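Local coordinates for protein ribokinase (Giardia lamblia, PDB 6WHJ) that probably phosphorylates ribose at O-5 with ATP and magnesium, giving ribose 5-phosphate for nucleotide and amino acid synthesis or the pentose phosphate pathway, at residues G241-S245 and T257-Y261. Numbering follows the deposited sequence.
Sequences GSRGS and TVGIY
Val258 O is gripped twice: Ser245 N donates to it at 2.9 Å, tilted 25° from the carbonyl plane, and a water donates at 2.7 Å. That water also bonds to Ser245 OG, which a chi1 of 39° places between the backbone N and the carbonyl carbon, alongside Val258 CB. The return bond, Val258 N to Ser245 O, is longer at 3.2 Å but nearly straight. Together the two bonds make Ser245 and Val258 an antiparallel hydrogen-bonded pair joining strands 245-249 and 255-258 at the edge of the main sheet; on the face carrying their side chains, Val258 packs against Ala308, Arg309 and Ser312 of helix 301-318. The chains also approach closely at Gly244, which has no side chain and whose CA makes a CA-H...O contact with Val258 O, 3.5 Å. Past the strand end, Ile260 packs CG2 and CD1 against the Ser242 carbonyl, with CG2 also near Gly244 N and Gly241 O. A second water accepts from Ile260 N and donates weakly to Arg243 O. Arg243 NH1 forms a salt bridge with Glu198. The direct hydrogen bonds, all backbone, thus hold the loop's end, while apolar Ile260 and a weak water bridge reach predicted ATP-binding residues, 241-244 among them.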
loop_
_atom_site.group_PDB
_atom_site.type_symbol
_atom_site.label_atom_id
_atom_site.label_comp_id
_atom_site.label_asym_id
_atom_site.label_seq_id
_atom_site.Cartn_x
_atom_site.Cartn_y
_atom_site.Cartn_z
ATOM N N GLY B 241 19.148 -9.943 -15.544
ATOM C CA GLY B 241 19.334 -8.616 -14.984
ATOM C C GLY B 241 20.552 -7.943 -15.578
ATOM O O GLY B 241 20.734 -7.908 -16.799
ATOM N N SER B 242 21.435 -7.458 -14.703
ATOM C CA SER B 242 22.621 -6.743 -15.162
ATOM C C SER B 242 23.571 -7.640 -15.955
ATOM O O SER B 242 24.429 -7.125 -16.681
ATOM C CB SER B 242 23.333 -6.110 -13.967
ATOM O OG SER B 242 23.654 -7.088 -12.991
ATOM N N ARG B 243 23.437 -8.968 -15.844
ATOM C CA ARG B 243 24.249 -9.873 -16.647
ATOM C C ARG B 243 23.712 -10.061 -18.059
ATOM O O ARG B 243 24.364 -10.741 -18.856
ATOM C CB ARG B 243 24.378 -11.241 -15.984
ATOM C CG ARG B 243 25.220 -11.264 -14.725
ATOM C CD ARG B 243 25.535 -12.695 -14.368
ATOM N NE ARG B 243 24.361 -13.343 -13.798
ATOM C CZ ARG B 243 24.103 -14.643 -13.887
ATOM N NH1 ARG B 243 23.003 -15.132 -13.334
ATOM N NH2 ARG B 243 24.932 -15.446 -14.544
ATOM N N GLY B 244 22.549 -9.495 -18.383
ATOM C CA GLY B 244 21.977 -9.591 -19.716
ATOM C C GLY B 244 20.961 -10.712 -19.835
ATOM O O GLY B 244 20.170 -10.924 -18.913
ATOM N N SER B 245 20.997 -11.479 -20.921
ATOM C CA SER B 245 20.053 -12.577 -21.077
ATOM C C SER B 245 20.756 -13.763 -21.723
ATOM O O SER B 245 21.913 -13.686 -22.143
ATOM C CB SER B 245 18.815 -12.167 -21.890
ATOM O OG SER B 245 19.159 -11.311 -22.962
ATOM N N THR B 257 24.295 -15.695 -26.057
ATOM C CA THR B 257 24.406 -14.725 -24.973
ATOM C C THR B 257 24.126 -13.334 -25.527
ATOM O O THR B 257 24.650 -12.970 -26.586
ATOM C CB THR B 257 25.800 -14.777 -24.334
ATOM O OG1 THR B 257 25.909 -15.931 -23.491
ATOM C CG2 THR B 257 26.065 -13.535 -23.503
ATOM N N VAL B 258 23.307 -12.563 -24.817
ATOM C CA VAL B 258 22.918 -11.220 -25.242
ATOM C C VAL B 258 23.199 -10.287 -24.073
ATOM O O VAL B 258 22.415 -10.227 -23.120
ATOM C CB VAL B 258 21.441 -11.141 -25.664
ATOM C CG1 VAL B 258 21.074 -9.722 -26.078
ATOM C CG2 VAL B 258 21.134 -12.117 -26.789
ATOM N N GLY B 259 24.302 -9.547 -24.146
ATOM C CA GLY B 259 24.680 -8.659 -23.069
ATOM C C GLY B 259 23.747 -7.469 -22.927
ATOM O O GLY B 259 22.952 -7.141 -23.806
ATOM N N ILE B 260 23.844 -6.809 -21.771
ATOM C CA ILE B 260 23.099 -5.577 -21.576
ATOM C C ILE B 260 23.615 -4.521 -22.545
ATOM O O ILE B 260 24.762 -4.564 -23.007
ATOM C CB ILE B 260 23.192 -5.062 -20.125
ATOM C CG1 ILE B 260 24.627 -4.678 -19.782
ATOM C CG2 ILE B 260 22.636 -6.070 -19.131
ATOM C CD1 ILE B 260 24.776 -4.132 -18.378
ATOM N N TYR B 261 22.747 -3.577 -22.874
ATOM C CA TYR B 261 23.135 -2.339 -23.529
ATOM C C TYR B 261 23.052 -1.239 -22.486
ATOM O O TYR B 261 21.977 -0.988 -21.934
ATOM C CB TYR B 261 22.226 -2.031 -24.717
ATOM C CG TYR B 261 22.289 -0.596 -25.161
ATOM C CD1 TYR B 261 23.315 -0.148 -25.982
ATOM C CD2 TYR B 261 21.318 0.320 -24.761
ATOM C CE1 TYR B 261 23.374 1.177 -26.392
ATOM C CE2 TYR B 261 21.371 1.643 -25.165
ATOM C CZ TYR B 261 22.402 2.066 -25.979
ATOM O OH TYR B 261 22.453 3.378 -26.382
HETATM O O HOH W 1 26.114 -8.220 -20.285
HETATM O O HOH W 2 20.149 -8.874 -22.548
#